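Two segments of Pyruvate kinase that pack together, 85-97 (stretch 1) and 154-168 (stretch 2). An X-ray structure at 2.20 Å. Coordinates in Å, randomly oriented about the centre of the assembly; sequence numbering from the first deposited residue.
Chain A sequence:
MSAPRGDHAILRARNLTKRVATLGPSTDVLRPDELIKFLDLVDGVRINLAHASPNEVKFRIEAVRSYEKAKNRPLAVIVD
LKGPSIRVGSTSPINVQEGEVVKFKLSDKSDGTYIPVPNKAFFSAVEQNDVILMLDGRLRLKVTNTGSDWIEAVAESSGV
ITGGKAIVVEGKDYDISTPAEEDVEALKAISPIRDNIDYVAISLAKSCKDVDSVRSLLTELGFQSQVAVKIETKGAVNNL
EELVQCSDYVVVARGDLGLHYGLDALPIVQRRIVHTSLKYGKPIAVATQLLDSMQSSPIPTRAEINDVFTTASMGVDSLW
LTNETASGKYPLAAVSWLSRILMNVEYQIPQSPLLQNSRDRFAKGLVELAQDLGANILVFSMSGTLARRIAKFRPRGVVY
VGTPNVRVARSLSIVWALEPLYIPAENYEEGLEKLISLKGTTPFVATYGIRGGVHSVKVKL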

# COMPACT_ATOMS: atom_id res chain seq x y z
N SER A 85 -41.68 20.47 -18.68
CA SER A 85 -41.17 20.67 -20.01
C SER A 85 -41.65 22.04 -20.41
O SER A 85 -42.65 22.54 -19.85
CB SER A 85 -41.75 19.63 -20.96
OG SER A 85 -43.17 19.73 -20.99
N ILE A 86 -40.95 22.64 -21.36
CA ILE A 86 -41.43 23.85 -22.00
C ILE A 86 -41.79 23.48 -23.44
O ILE A 86 -40.97 22.92 -24.15
CB ILE A 86 -40.38 25.00 -21.94
CG1 ILE A 86 -40.17 25.44 -20.49
CG2 ILE A 86 -40.83 26.18 -22.82
CD1 ILE A 86 -39.20 26.62 -20.30
N ARG A 87 -43.02 23.79 -23.83
CA ARG A 87 -43.50 23.41 -25.16
C ARG A 87 -44.01 24.60 -25.94
O ARG A 87 -44.47 25.57 -25.34
CB ARG A 87 -44.59 22.34 -25.03
CG ARG A 87 -44.02 21.03 -24.53
CD ARG A 87 -45.08 20.05 -24.07
NE ARG A 87 -44.39 18.83 -23.61
CZ ARG A 87 -43.99 17.84 -24.40
NH1 ARG A 87 -44.23 17.87 -25.70
NH2 ARG A 87 -43.35 16.80 -23.87
N VAL A 88 -43.90 24.54 -27.26
CA VAL A 88 -44.46 25.56 -28.13
C VAL A 88 -45.96 25.65 -27.78
O VAL A 88 -46.61 24.62 -27.54
CB VAL A 88 -44.26 25.21 -29.62
CG1 VAL A 88 -44.92 26.23 -30.53
CG2 VAL A 88 -42.77 25.05 -29.96
N GLY A 89 -46.48 26.87 -27.73
CA GLY A 89 -47.91 27.09 -27.47
C GLY A 89 -48.74 26.91 -28.72
O GLY A 89 -48.28 26.37 -29.73
N SER A 90 -49.98 27.38 -28.68
CA SER A 90 -50.90 27.18 -29.77
C SER A 90 -50.54 28.02 -31.02
O SER A 90 -50.34 29.24 -30.95
CB SER A 90 -52.35 27.42 -29.30
OG SER A 90 -53.18 27.65 -30.42
N THR A 91 -50.46 27.34 -32.16
CA THR A 91 -50.07 27.95 -33.43
C THR A 91 -50.34 26.93 -34.55
O THR A 91 -50.26 25.72 -34.33
CB THR A 91 -48.52 28.41 -33.43
OG1 THR A 91 -48.22 29.17 -34.62
CG2 THR A 91 -47.57 27.25 -33.36
N SER A 92 -50.65 27.43 -35.74
CA SER A 92 -50.58 26.63 -36.95
C SER A 92 -49.10 26.29 -37.20
O SER A 92 -48.21 27.03 -36.73
CB SER A 92 -51.14 27.43 -38.12
OG SER A 92 -50.48 28.69 -38.20
N PRO A 93 -48.81 25.17 -37.90
CA PRO A 93 -47.40 24.80 -38.12
C PRO A 93 -46.60 25.95 -38.71
O PRO A 93 -47.09 26.66 -39.59
CB PRO A 93 -47.50 23.63 -39.11
CG PRO A 93 -48.87 23.01 -38.80
CD PRO A 93 -49.74 24.20 -38.51
N ILE A 94 -45.40 26.17 -38.19
CA ILE A 94 -44.54 27.24 -38.69
C ILE A 94 -43.39 26.61 -39.45
O ILE A 94 -42.64 25.80 -38.91
CB ILE A 94 -44.01 28.14 -37.54
CG1 ILE A 94 -45.16 28.95 -36.93
CG2 ILE A 94 -42.92 29.11 -38.04
CD1 ILE A 94 -45.01 29.18 -35.45
N ASN A 95 -43.26 26.97 -40.72
CA ASN A 95 -42.20 26.47 -41.58
C ASN A 95 -40.99 27.39 -41.52
O ASN A 95 -41.07 28.59 -41.83
CB ASN A 95 -42.69 26.27 -43.01
CG ASN A 95 -43.74 25.16 -43.11
OD1 ASN A 95 -43.39 23.99 -43.29
ND2 ASN A 95 -45.02 25.51 -42.95
N VAL A 96 -39.88 26.81 -41.11
CA VAL A 96 -38.65 27.54 -40.87
C VAL A 96 -37.66 27.19 -41.97
O VAL A 96 -37.47 26.01 -42.28
CB VAL A 96 -38.13 27.20 -39.44
CG1 VAL A 96 -36.63 27.34 -39.30
CG2 VAL A 96 -38.86 28.06 -38.41
N GLN A 97 -37.07 28.21 -42.59
CA GLN A 97 -36.06 28.00 -43.63
C GLN A 97 -34.68 28.17 -43.03
O GLN A 97 -34.50 28.97 -42.11
CB GLN A 97 -36.25 28.95 -44.83
CG GLN A 97 -37.65 28.92 -45.46
CD GLN A 97 -38.16 27.51 -45.85
OE1 GLN A 97 -37.43 26.68 -46.41
NE2 GLN A 97 -39.44 27.25 -45.55
N VAL A 154 -31.32 32.20 -35.37
CA VAL A 154 -31.16 31.83 -36.78
C VAL A 154 -31.21 30.32 -36.89
O VAL A 154 -30.44 29.62 -36.21
CB VAL A 154 -29.81 32.36 -37.37
CG1 VAL A 154 -29.53 31.77 -38.77
CG2 VAL A 154 -29.81 33.88 -37.44
N ALA A 155 -32.10 29.83 -37.75
CA ALA A 155 -32.24 28.41 -37.99
C ALA A 155 -31.02 27.89 -38.77
O ALA A 155 -30.62 28.47 -39.79
CB ALA A 155 -33.51 28.14 -38.73
N GLU A 156 -30.43 26.81 -38.25
CA GLU A 156 -29.27 26.19 -38.86
C GLU A 156 -29.69 25.21 -39.95
O GLU A 156 -28.88 24.81 -40.77
CB GLU A 156 -28.40 25.52 -37.79
CG GLU A 156 -27.83 26.53 -36.81
CD GLU A 156 -27.00 25.91 -35.68
OE1 GLU A 156 -26.59 24.72 -35.77
OE2 GLU A 156 -26.75 26.63 -34.70
N SER A 157 -30.98 24.85 -39.97
CA SER A 157 -31.57 24.07 -41.05
C SER A 157 -33.08 24.35 -41.18
O SER A 157 -33.65 25.08 -40.37
CB SER A 157 -31.30 22.57 -40.85
OG SER A 157 -31.91 22.10 -39.66
N SER A 158 -33.69 23.79 -42.22
CA SER A 158 -35.13 23.84 -42.44
C SER A 158 -35.88 22.91 -41.49
O SER A 158 -35.32 21.95 -40.98
CB SER A 158 -35.46 23.48 -43.88
OG SER A 158 -35.31 24.60 -44.71
N GLY A 159 -37.16 23.19 -41.29
CA GLY A 159 -37.95 22.44 -40.33
C GLY A 159 -39.33 23.03 -40.15
O GLY A 159 -39.62 24.14 -40.61
N VAL A 160 -40.20 22.27 -39.49
CA VAL A 160 -41.57 22.68 -39.26
C VAL A 160 -41.77 22.66 -37.75
O VAL A 160 -41.58 21.62 -37.12
CB VAL A 160 -42.56 21.74 -39.97
CG1 VAL A 160 -44.00 22.17 -39.73
CG2 VAL A 160 -42.27 21.70 -41.47
N ILE A 161 -42.10 23.81 -37.18
CA ILE A 161 -42.41 23.92 -35.75
C ILE A 161 -43.90 23.79 -35.54
O ILE A 161 -44.70 24.49 -36.17
CB ILE A 161 -41.85 25.22 -35.11
CG1 ILE A 161 -40.31 25.23 -35.20
CG2 ILE A 161 -42.25 25.30 -33.64
CD1 ILE A 161 -39.69 26.61 -35.04
N THR A 162 -44.27 22.86 -34.67
CA THR A 162 -45.65 22.54 -34.36
C THR A 162 -45.93 22.90 -32.88
O THR A 162 -45.03 22.79 -32.03
CB THR A 162 -45.93 21.01 -34.66
OG1 THR A 162 -45.82 20.79 -36.07
CG2 THR A 162 -47.31 20.59 -34.28
N GLY A 163 -47.16 23.33 -32.59
CA GLY A 163 -47.63 23.55 -31.23
C GLY A 163 -47.52 22.28 -30.39
O GLY A 163 -47.78 21.18 -30.87
N GLY A 164 -47.10 22.44 -29.15
CA GLY A 164 -46.99 21.29 -28.28
C GLY A 164 -45.64 20.60 -28.32
O GLY A 164 -45.38 19.76 -27.47
N LYS A 165 -44.78 20.94 -29.27
CA LYS A 165 -43.42 20.33 -29.32
C LYS A 165 -42.52 20.94 -28.25
O LYS A 165 -42.57 22.15 -28.01
CB LYS A 165 -42.75 20.53 -30.69
CG LYS A 165 -43.51 19.98 -31.92
CD LYS A 165 -43.38 18.45 -32.08
CE LYS A 165 -43.63 18.04 -33.55
NZ LYS A 165 -43.18 16.65 -33.90
N ALA A 166 -41.66 20.11 -27.66
CA ALA A 166 -40.74 20.51 -26.60
C ALA A 166 -39.51 21.33 -27.05
O ALA A 166 -39.04 21.20 -28.19
CB ALA A 166 -40.28 19.26 -25.84
N ILE A 167 -38.99 22.16 -26.15
CA ILE A 167 -37.91 23.09 -26.48
C ILE A 167 -36.89 23.01 -25.37
O ILE A 167 -37.23 23.08 -24.19
CB ILE A 167 -38.41 24.58 -26.59
CG1 ILE A 167 -39.66 24.70 -27.45
CG2 ILE A 167 -37.33 25.50 -27.15
CD1 ILE A 167 -40.40 26.06 -27.23
N VAL A 168 -35.64 22.81 -25.76
CA VAL A 168 -34.53 22.68 -24.82
C VAL A 168 -33.45 23.68 -25.23
O VAL A 168 -33.30 23.95 -26.41
CB VAL A 168 -34.03 21.21 -24.79
CG1 VAL A 168 -32.69 21.07 -24.04
CG2 VAL A 168 -35.11 20.29 -24.17
O HOH W 1 -38.64 21.28 -22.34

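Two short ladders hold these stretches together, and the side chains fill what the backbones frame. In the first, strand 94-96 runs antiparallel to strand 159-161. Ile94 and Ile161 exchange two hydrogen bonds, Ile94 N to Ile161 O and Ile161 N to Ile94 O, both 2.7 Å. Val96 and Gly159 form the next such pair, with Val96 N to Gly159 O at 2.7 Å and Gly159 N to Val96 O at 3.0 Å. The second ladder is a single bridge, Arg87 with Ala166, flanked by Ile167 N to Ile86 O at 2.9 Å and Val88 N to Lys165 O at 2.8 Å. The register shifts by two between them, and a type II turn from Thr162 to Lys165 lies in the intervening part of stretch 2.

That turn contains two glycines, Gly163 and Gly164, each required for a different reason. Gly164 has phi/psi of 90/-11, where a CB would jam against the preceding carbonyl; Gly164 N donates to Val88 O at 2.8 Å. At Gly163 the limit comes from the partner: Gly89 O lies 3.3 Å from Gly163 CA, and an ideal CB would clash with that oxygen.

Alternation sorts the strand side chains. Ile94, Val96 and Ile161 share one face, Asn95 and Val160 the other. On the first face, Ile161 extends with chi1 m and chi2 t, bringing its CD1 3.8 Å from Val96 CG2, while its CG2 lies 3.7 Å from Val88 CG2. Ile161 thus links the two ladders. Val88, chi1 t, points toward stretch 2, and its CG2 also meets Ile167 CD1 at 3.8 Å; Ile167, m and t, reaches it through its delta methyl. Val96, chi1 at 153°, places CG1 tightly against Ala155 CB, 3.3 Å away. On the other face, Asn95 with chi1 m brings OD1 to 3.1 Å from Val160 CG2, a close polar-to-apolar contact, and Val160 CG1 rests 3.8 Å from Pro93 CB.

Arg87 shows how a long side chain can reinforce a backbone bridge. With chi1 to chi3 m, t, t, it extends before chi4 turns to -84°. Arg87 NE donates to Ser85 OG within its own stretch at 3.0 Å, and Arg87 NH1 donates to Gly164 O at 2.8 Å, near the guanidinium plane, where its hydrogens lie. Ala166 CB covers one face of the group. Gln97 instead folds back, chi1 and chi2 both m: although its CB points away, OE1 accepts a weak hydrogen bond from Ser158 OG at 3.4 Å.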